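Local atomic coordinates of amorpha-4,11-diene synthase (Artemisia annua, PDB entry 4GAX), a protein that probably cyclises farnesyl diphosphate to a sesquiterpene in a metal-dependent reaction, the deposited chain being an alpha-bisabolol synthase mutant. Residues R279-C285 and A541-M545; T423-Y427 and F439-V443; R119-R125 and E162-A166. All coordinates share one frame; numbering follows the deposited sequence.

Contact 1 (R279-C285 and A541-M545); sequences RDRIVEC and AFTAM
R279 and R281, the two arginines of an RxR motif of the kind found in plant terpene synthases, both reach the loop 541-545 through F542 and T543. The R279 chain runs extended from CG to NE and lays one guanidinium face against the methyl of T543, with CZ 3.7 Å from T543 CG2, while R279 NH1 lies 3.6 Å from F542 CB. Its NE also has a long, weak ion pair with D317 in the DDxxD sequence, the metal-binding motif of the family. Were R279 cut back to an alanine, the T543 methyl would probably lose the flat surface it packs on and D317 its distant partner. The contact joins the RxR region to the loop between helices 519-535 and 547-557, which in related synthases helps close the active site. R281 folds back at chi2 (-64°), which carries its NE to D280 O at 3.0 Å; its NH1 points at F542 O, but that separation is too short to be trusted in detail. On the helix side, F542 rests one ring face on E284 CB, a CH-pi contact 3.9 Å from the ring centroid. An aliphatic CB suits that face, while the carboxylate goes elsewhere: E284 OE2 is hydrogen-bonded to W37 NE1 and lies 3.3 Å from M545 CE.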
loop_
_atom_site.group_PDB
_atom_site.type_symbol
_atom_site.label_atom_id
_atom_site.label_comp_id
_atom_site.label_asym_id
_atom_site.label_seq_id
_atom_site.Cartn_x
_atom_site.Cartn_y
_atom_site.Cartn_z
ATOM N N ARG A 279 6.708 19.729 -10.172
ATOM C CA ARG A 279 7.095 18.551 -10.940
ATOM C C ARG A 279 5.999 18.064 -11.881
ATOM O O ARG A 279 4.811 18.251 -11.618
ATOM C CB ARG A 279 7.430 17.412 -9.973
ATOM C CG ARG A 279 8.300 17.828 -8.804
ATOM C CD ARG A 279 8.211 16.846 -7.642
ATOM N NE ARG A 279 9.035 17.302 -6.527
ATOM C CZ ARG A 279 9.102 16.709 -5.341
ATOM N NH1 ARG A 279 8.385 15.618 -5.098
ATOM N NH2 ARG A 279 9.887 17.212 -4.396
ATOM N N ASP A 280 6.411 17.413 -12.964
ATOM C CA ASP A 280 5.483 16.765 -13.893
ATOM C C ASP A 280 5.483 15.259 -13.583
ATOM O O ASP A 280 6.267 14.494 -14.172
ATOM C CB ASP A 280 5.927 17.026 -15.336
ATOM C CG ASP A 280 4.925 16.523 -16.366
ATOM O OD1 ASP A 280 3.770 16.223 -15.990
ATOM O OD2 ASP A 280 5.293 16.437 -17.564
ATOM N N ARG A 281 4.613 14.839 -12.661
ATOM C CA ARG A 281 4.658 13.477 -12.112
ATOM C C ARG A 281 3.312 12.769 -12.031
ATOM O O ARG A 281 3.045 12.045 -11.052
ATOM C CB ARG A 281 5.276 13.493 -10.708
ATOM C CG ARG A 281 6.743 13.942 -10.674
ATOM C CD ARG A 281 7.632 12.958 -11.423
ATOM N NE ARG A 281 8.474 13.617 -12.421
ATOM C CZ ARG A 281 9.676 14.123 -12.172
ATOM N NH1 ARG A 281 10.187 14.051 -10.952
ATOM N NH2 ARG A 281 10.370 14.700 -13.141
ATOM N N ILE A 282 2.468 12.927 -13.046
ATOM C CA ILE A 282 1.135 12.321 -12.941
ATOM C C ILE A 282 1.189 10.784 -12.860
ATOM O O ILE A 282 0.390 10.165 -12.154
ATOM C CB ILE A 282 0.166 12.811 -14.040
ATOM C CG1 ILE A 282 -1.283 12.589 -13.604
ATOM C CG2 ILE A 282 0.441 12.126 -15.369
ATOM C CD1 ILE A 282 -1.641 13.262 -12.260
ATOM N N VAL A 283 2.156 10.170 -13.544
ATOM C CA VAL A 283 2.261 8.709 -13.544
ATOM C C VAL A 283 2.582 8.240 -12.134
ATOM O O VAL A 283 2.000 7.275 -11.624
ATOM C CB VAL A 283 3.348 8.203 -14.521
ATOM C CG1 VAL A 283 3.509 6.675 -14.396
ATOM C CG2 VAL A 283 2.995 8.588 -15.954
ATOM N N GLU A 284 3.490 8.968 -11.501
ATOM C CA GLU A 284 3.881 8.716 -10.120
ATOM C C GLU A 284 2.732 8.885 -9.118
ATOM O O GLU A 284 2.598 8.104 -8.173
ATOM C CB GLU A 284 5.074 9.608 -9.757
ATOM C CG GLU A 284 6.385 9.209 -10.474
ATOM C CD GLU A 284 6.431 9.553 -11.978
ATOM O OE1 GLU A 284 5.611 10.371 -12.462
ATOM O OE2 GLU A 284 7.301 8.996 -12.688
ATOM N N CYS A 285 1.887 9.889 -9.317
ATOM C CA CYS A 285 0.753 10.079 -8.404
ATOM C C CYS A 285 -0.233 8.933 -8.581
ATOM O O CYS A 285 -0.788 8.416 -7.611
ATOM C CB CYS A 285 0.054 11.411 -8.669
ATOM S SG CYS A 285 1.109 12.867 -8.373
ATOM N N ALA A 541 11.948 8.767 -4.886
ATOM C CA ALA A 541 11.604 8.382 -6.254
ATOM C C ALA A 541 10.686 9.343 -7.017
ATOM O O ALA A 541 10.170 8.982 -8.076
ATOM C CB ALA A 541 11.028 6.963 -6.276
ATOM N N PHE A 542 10.497 10.559 -6.506
ATOM C CA PHE A 542 9.596 11.521 -7.155
ATOM C C PHE A 542 10.305 12.617 -7.947
ATOM O O PHE A 542 9.699 13.246 -8.819
ATOM C CB PHE A 542 8.630 12.143 -6.144
ATOM C CG PHE A 542 7.244 11.569 -6.207
ATOM C CD1 PHE A 542 6.142 12.390 -6.406
ATOM C CD2 PHE A 542 7.045 10.204 -6.080
ATOM C CE1 PHE A 542 4.864 11.857 -6.464
ATOM C CE2 PHE A 542 5.774 9.664 -6.138
ATOM C CZ PHE A 542 4.680 10.492 -6.331
ATOM N N THR A 543 11.574 12.857 -7.627
ATOM C CA THR A 543 12.409 13.761 -8.417
ATOM C C THR A 543 13.390 12.894 -9.193
ATOM O O THR A 543 13.501 12.990 -10.418
ATOM C CB THR A 543 13.194 14.732 -7.522
ATOM O OG1 THR A 543 14.326 14.056 -6.957
ATOM C CG2 THR A 543 12.305 15.253 -6.405
ATOM N N ALA A 544 14.103 12.047 -8.457
ATOM C CA ALA A 544 14.849 10.952 -9.052
ATOM C C ALA A 544 13.843 9.855 -9.359
ATOM O O ALA A 544 12.638 10.050 -9.214
ATOM C CB ALA A 544 15.909 10.444 -8.095
ATOM N N MET A 545 14.335 8.701 -9.789
ATOM C CA MET A 545 13.483 7.532 -9.950
ATOM C C MET A 545 14.349 6.296 -10.088
ATOM O O MET A 545 14.954 6.068 -11.140
ATOM C CB MET A 545 12.573 7.650 -11.173
ATOM C CG MET A 545 11.667 6.441 -11.349
ATOM S SD MET A 545 10.870 6.332 -12.958
ATOM C CE MET A 545 9.163 6.322 -12.451
#

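Contact 2 (T423-Y427 and F439-V443); sequences TTTCY and FEWAV
Y427 reaches across to F439, W441 and A442, and each level of its side chain meets something different. At the base, Y427 CB lies 4.0 Å from F439 CZ. With chi1 at -78°, CG stands anti to the carbonyl carbon, and the ring carries its CD1 edge over the middle of the F439 face, 3.5 Å above that plane. The result is a T-shaped pair, centroids 4.9 Å apart and planes at 82°, in which the slightly positive C-H edge of one ring faces the electron-rich face of the other. Further out, Y427 CE1 passes 3.7 Å from F439 N, close to the start of the opposing segment. The hydroxyl at the tip abuts the rim of the indole, OH to W441 CE3 3.3 Å, and is hydrogen-bonded to A438 O, so tyrosine supplies both an aromatic edge and a buried donor with a carbonyl to use it.

These residues belong to helices 419-429 and 436-443, antiparallel neighbours in the all-helical class I terpene synthase fold; the two short segments run at 168° with their axes 11.1 Å apart. That wide spacing suits the large rings that bridge it. Where the backbones come nearest, T424 faces A442, whose single methyl group fits there: T424 CG2 is 4.0 Å from A442 CB, and T424 CG2 also reaches F439 CE1. The T424 hydroxyl turns back to N420 O and L421 O of its own helix, which satisfies it and presents the methyl to the neighbour. F383 of helix 374-399 packs on both T424 and A442.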
loop_
_atom_site.group_PDB
_atom_site.type_symbol
_atom_site.label_atom_id
_atom_site.label_comp_id
_atom_site.label_asym_id
_atom_site.label_seq_id
_atom_site.Cartn_x
_atom_site.Cartn_y
_atom_site.Cartn_z
ATOM N N THR A 423 -5.620 8.990 3.894
ATOM C CA THR A 423 -6.630 8.088 4.457
ATOM C C THR A 423 -8.045 8.622 4.225
ATOM O O THR A 423 -8.928 7.917 3.729
ATOM C CB THR A 423 -6.440 7.893 5.981
ATOM O OG1 THR A 423 -5.173 7.277 6.237
ATOM C CG2 THR A 423 -7.554 7.019 6.562
ATOM N N THR A 424 -8.265 9.877 4.576
ATOM C CA THR A 424 -9.588 10.442 4.400
ATOM C C THR A 424 -9.924 10.700 2.924
ATOM O O THR A 424 -11.109 10.783 2.565
ATOM C CB THR A 424 -9.789 11.704 5.256
ATOM O OG1 THR A 424 -8.790 12.670 4.919
ATOM C CG2 THR A 424 -9.673 11.345 6.751
ATOM N N THR A 425 -8.904 10.834 2.076
ATOM C CA THR A 425 -9.171 10.952 0.635
ATOM C C THR A 425 -9.731 9.622 0.145
ATOM O O THR A 425 -10.608 9.580 -0.742
ATOM C CB THR A 425 -7.920 11.316 -0.179
ATOM O OG1 THR A 425 -7.443 12.611 0.213
ATOM C CG2 THR A 425 -8.245 11.345 -1.676
ATOM N N CYS A 426 -9.235 8.525 0.723
ATOM C CA CYS A 426 -9.826 7.205 0.442
ATOM C C CYS A 426 -11.266 7.116 0.942
ATOM O O CYS A 426 -12.110 6.467 0.306
ATOM C CB CYS A 426 -9.006 6.074 1.067
ATOM S SG CYS A 426 -7.455 5.757 0.174
ATOM N N TYR A 427 -11.540 7.739 2.094
ATOM C CA TYR A 427 -12.904 7.771 2.606
ATOM C C TYR A 427 -13.833 8.397 1.559
ATOM O O TYR A 427 -14.908 7.865 1.256
ATOM C CB TYR A 427 -13.000 8.602 3.884
ATOM C CG TYR A 427 -12.509 7.941 5.159
ATOM C CD1 TYR A 427 -12.912 8.429 6.397
ATOM C CD2 TYR A 427 -11.613 6.874 5.134
ATOM C CE1 TYR A 427 -12.471 7.863 7.577
ATOM C CE2 TYR A 427 -11.165 6.293 6.327
ATOM C CZ TYR A 427 -11.600 6.797 7.539
ATOM O OH TYR A 427 -11.176 6.244 8.730
ATOM N N PHE A 439 -14.897 8.221 10.405
ATOM C CA PHE A 439 -14.359 9.573 10.537
ATOM C C PHE A 439 -13.995 9.908 11.970
ATOM O O PHE A 439 -12.998 10.590 12.212
ATOM C CB PHE A 439 -15.325 10.614 9.974
ATOM C CG PHE A 439 -15.030 10.989 8.553
ATOM C CD1 PHE A 439 -13.900 11.731 8.249
ATOM C CD2 PHE A 439 -15.873 10.600 7.527
ATOM C CE1 PHE A 439 -13.614 12.082 6.938
ATOM C CE2 PHE A 439 -15.600 10.952 6.226
ATOM C CZ PHE A 439 -14.466 11.696 5.930
ATOM N N GLU A 440 -14.805 9.445 12.919
ATOM C CA GLU A 440 -14.459 9.591 14.326
ATOM C C GLU A 440 -13.096 8.949 14.580
ATOM O O GLU A 440 -12.237 9.523 15.261
ATOM C CB GLU A 440 -15.527 8.951 15.219
ATOM C CG GLU A 440 -16.869 9.661 15.197
ATOM C CD GLU A 440 -17.957 8.868 15.908
ATOM O OE1 GLU A 440 -17.671 7.736 16.365
ATOM O OE2 GLU A 440 -19.098 9.375 16.009
ATOM N N TRP A 441 -12.898 7.756 14.036
ATOM C CA TRP A 441 -11.605 7.090 14.142
ATOM C C TRP A 441 -10.491 7.987 13.596
ATOM O O TRP A 441 -9.506 8.267 14.285
ATOM C CB TRP A 441 -11.618 5.760 13.382
ATOM C CG TRP A 441 -10.321 5.038 13.503
ATOM C CD1 TRP A 441 -9.874 4.327 14.584
ATOM C CD2 TRP A 441 -9.293 4.959 12.517
ATOM N NE1 TRP A 441 -8.629 3.812 14.328
ATOM C CE2 TRP A 441 -8.250 4.180 13.062
ATOM C CE3 TRP A 441 -9.150 5.469 11.220
ATOM C CZ2 TRP A 441 -7.083 3.903 12.358
ATOM C CZ3 TRP A 441 -7.993 5.187 10.520
ATOM C CH2 TRP A 441 -6.975 4.412 11.089
ATOM N N ALA A 442 -10.681 8.447 12.362
ATOM C CA ALA A 442 -9.744 9.350 11.690
ATOM C C ALA A 442 -9.370 10.577 12.515
ATOM O O ALA A 442 -8.201 10.966 12.556
ATOM C CB ALA A 442 -10.305 9.782 10.334
ATOM N N VAL A 443 -10.350 11.191 13.173
ATOM C CA VAL A 443 -10.069 12.405 13.942
ATOM C C VAL A 443 -9.505 12.099 15.330
ATOM O O VAL A 443 -8.966 12.979 15.990
ATOM C CB VAL A 443 -11.306 13.341 14.065
ATOM C CG1 VAL A 443 -11.967 13.552 12.701
ATOM C CG2 VAL A 443 -12.308 12.784 15.054
#

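Contact 3 (R119-R125 and E162-A166); sequences RSSLWFR and ELYEA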
loop_
_atom_site.group_PDB
_atom_site.type_symbol
_atom_site.label_atom_id
_atom_site.label_comp_id
_atom_site.label_asym_id
_atom_site.label_seq_id
_atom_site.Cartn_x
_atom_site.Cartn_y
_atom_site.Cartn_z
ATOM N N ARG A 119 -0.709 -27.056 6.939
ATOM C CA ARG A 119 -0.888 -25.647 6.594
ATOM C C ARG A 119 -1.182 -24.794 7.822
ATOM O O ARG A 119 -1.946 -23.827 7.745
ATOM C CB ARG A 119 -2.007 -25.483 5.546
ATOM C CG ARG A 119 -2.059 -26.612 4.519
ATOM C CD ARG A 119 -2.042 -26.124 3.102
ATOM N NE ARG A 119 -0.696 -25.805 2.666
ATOM C CZ ARG A 119 -0.120 -26.301 1.576
ATOM N NH1 ARG A 119 -0.769 -27.155 0.794
ATOM N NH2 ARG A 119 1.114 -25.933 1.273
ATOM N N SER A 120 -0.573 -25.137 8.952
ATOM C CA SER A 120 -0.772 -24.327 10.145
ATOM C C SER A 120 -0.178 -22.923 9.968
ATOM O O SER A 120 -0.804 -21.931 10.353
ATOM C CB SER A 120 -0.280 -25.046 11.426
ATOM O OG SER A 120 1.045 -25.513 11.292
ATOM N N SER A 121 1.008 -22.823 9.362
ATOM C CA SER A 121 1.606 -21.509 9.103
ATOM C C SER A 121 0.747 -20.676 8.139
ATOM O O SER A 121 0.619 -19.444 8.275
ATOM C CB SER A 121 3.013 -21.676 8.526
ATOM O OG SER A 121 3.872 -22.271 9.487
ATOM N N LEU A 122 0.173 -21.344 7.147
ATOM C CA LEU A 122 -0.679 -20.658 6.174
ATOM C C LEU A 122 -1.973 -20.212 6.846
ATOM O O LEU A 122 -2.456 -19.098 6.628
ATOM C CB LEU A 122 -0.981 -21.579 4.980
ATOM C CG LEU A 122 -1.961 -21.009 3.954
ATOM C CD1 LEU A 122 -1.395 -19.702 3.375
ATOM C CD2 LEU A 122 -2.265 -22.007 2.859
ATOM N N TRP A 123 -2.526 -21.073 7.689
ATOM C CA TRP A 123 -3.751 -20.728 8.394
ATOM C C TRP A 123 -3.537 -19.452 9.196
ATOM O O TRP A 123 -4.357 -18.536 9.145
ATOM C CB TRP A 123 -4.178 -21.870 9.316
ATOM C CG TRP A 123 -5.186 -21.464 10.365
ATOM C CD1 TRP A 123 -6.539 -21.371 10.207
ATOM C CD2 TRP A 123 -4.914 -21.109 11.733
ATOM N NE1 TRP A 123 -7.132 -20.980 11.396
ATOM C CE2 TRP A 123 -6.152 -20.807 12.345
ATOM C CE3 TRP A 123 -3.742 -21.012 12.498
ATOM C CZ2 TRP A 123 -6.258 -20.431 13.684
ATOM C CZ3 TRP A 123 -3.840 -20.631 13.826
ATOM C CH2 TRP A 123 -5.091 -20.350 14.410
ATOM N N PHE A 124 -2.411 -19.391 9.906
ATOM C CA PHE A 124 -2.120 -18.272 10.793
ATOM C C PHE A 124 -2.090 -16.966 10.001
ATOM O O PHE A 124 -2.710 -15.972 10.391
ATOM C CB PHE A 124 -0.777 -18.524 11.496
ATOM C CG PHE A 124 -0.279 -17.370 12.314
ATOM C CD1 PHE A 124 -0.707 -17.190 13.615
ATOM C CD2 PHE A 124 0.653 -16.486 11.786
ATOM C CE1 PHE A 124 -0.226 -16.121 14.391
ATOM C CE2 PHE A 124 1.150 -15.437 12.540
ATOM C CZ PHE A 124 0.702 -15.246 13.852
ATOM N N ARG A 125 -1.361 -16.973 8.894
ATOM C CA ARG A 125 -1.198 -15.767 8.099
ATOM C C ARG A 125 -2.500 -15.320 7.422
ATOM O O ARG A 125 -2.832 -14.134 7.428
ATOM C CB ARG A 125 -0.089 -15.962 7.059
ATOM C CG ARG A 125 0.106 -14.752 6.165
ATOM C CD ARG A 125 1.305 -14.914 5.248
ATOM N NE ARG A 125 1.118 -15.979 4.252
ATOM C CZ ARG A 125 0.299 -15.888 3.204
ATOM N NH1 ARG A 125 -0.408 -14.776 3.001
ATOM N NH2 ARG A 125 0.198 -16.899 2.346
ATOM N N GLU A 162 6.261 -21.162 4.095
ATOM C CA GLU A 162 4.991 -20.752 4.696
ATOM C C GLU A 162 5.216 -20.177 6.091
ATOM O O GLU A 162 4.533 -19.231 6.511
ATOM C CB GLU A 162 3.987 -21.918 4.775
ATOM C CG GLU A 162 3.400 -22.352 3.438
ATOM C CD GLU A 162 2.381 -23.492 3.578
ATOM O OE1 GLU A 162 2.309 -24.115 4.666
ATOM O OE2 GLU A 162 1.643 -23.756 2.600
ATOM N N LEU A 163 6.167 -20.755 6.817
ATOM C CA LEU A 163 6.458 -20.288 8.171
ATOM C C LEU A 163 7.115 -18.914 8.126
ATOM O O LEU A 163 6.767 -18.013 8.904
ATOM C CB LEU A 163 7.367 -21.296 8.891
ATOM C CG LEU A 163 7.917 -20.853 10.249
ATOM C CD1 LEU A 163 6.797 -20.580 11.267
ATOM C CD2 LEU A 163 8.870 -21.936 10.774
ATOM N N TYR A 164 8.059 -18.753 7.206
ATOM C CA TYR A 164 8.712 -17.468 7.016
ATOM C C TYR A 164 7.659 -16.381 6.736
ATOM O O TYR A 164 7.656 -15.319 7.368
ATOM C CB TYR A 164 9.736 -17.555 5.887
ATOM C CG TYR A 164 10.241 -16.206 5.419
ATOM C CD1 TYR A 164 11.283 -15.558 6.079
ATOM C CD2 TYR A 164 9.676 -15.579 4.310
ATOM C CE1 TYR A 164 11.746 -14.288 5.637
ATOM C CE2 TYR A 164 10.127 -14.323 3.867
ATOM C CZ TYR A 164 11.155 -13.688 4.530
ATOM O OH TYR A 164 11.585 -12.450 4.076
ATOM N N GLU A 165 6.750 -16.659 5.812
ATOM C CA GLU A 165 5.737 -15.666 5.467
ATOM C C GLU A 165 4.856 -15.326 6.663
ATOM O O GLU A 165 4.491 -14.155 6.849
ATOM C CB GLU A 165 4.881 -16.107 4.265
ATOM C CG GLU A 165 5.666 -16.370 2.980
ATOM C CD GLU A 165 6.250 -15.097 2.358
ATOM O OE1 GLU A 165 6.164 -14.013 2.986
ATOM O OE2 GLU A 165 6.793 -15.174 1.227
ATOM N N ALA A 166 4.527 -16.328 7.478
ATOM C CA ALA A 166 3.732 -16.075 8.692
ATOM C C ALA A 166 4.403 -15.081 9.663
ATOM O O ALA A 166 3.717 -14.279 10.338
ATOM C CB ALA A 166 3.433 -17.378 9.406
HETATM O O HOH W 1 2.168 -18.552 5.485
HETATM O O HOH W 2 2.524 -24.996 7.981
#
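R119 grips E162 by a salt bridge in which two nitrogens converge on one carboxylate oxygen: R119 NH2 lies 2.6 Å from E162 OE2, and R119 NE adds a weak hydrogen bond to the same atom. The NH2 group comes from above the carboxylate plane, 36° out of it, and also serves E158, so one arginine ties together two acids of helix 157-167. The E162 chain, extended beyond CG, is long enough to reach the start of helix 120-129. Here a water accepts from S121 N at 3.0 Å, serving a first-turn amide with no carbonyl one turn earlier in its helix, and gives a weak bond to E162 OE1. A second water joins the helices more firmly, donating to E162 O at 2.7 Å and accepting from R125 NE; R125 NH2 goes on to a salt bridge with D85 of helix 77-89.

Both helices lie in the N-terminal domain, an alpha/alpha barrel of the kind found in this family. They run in nearly the same direction, their short segments crossing at 25° with axes only 8.2 Å apart. Small residues permit this closeness: S121 OG touches L163 CA at 3.5 Å, and A166 CB sits 3.7 Å from S121 O. At the end of the interface F124 turns its ring edge to the backbone, CE2 3.6 Å from A166 O, while CD2 meets the A166 methyl. Alongside, R125 lays its aliphatic CD on E165 O, and the E165 carboxylate bends away to L214 N.

Overall arrangement
Contact 3 comes first along the chain and lies in the N-terminal domain, closed before the other two begin. Contact 1 spans a long stretch of chain from the start of helix 282-292 to the loop before helix 547-557, and contact 2 is nested within it, joining two successive helices. The centres of contacts 1 and 2 are 26 Å apart, and helix 299-322 packs against both. Contact 3 lies farther off, 37 Å from contact 1 and 32 Å from contact 2 between centres, with contact 1 on the opposite side of the chain's centre. Contacts 1 and 2 lie in the part that carries the metal-binding motifs, contact 1 linking its RxR region to the late loop 541-545.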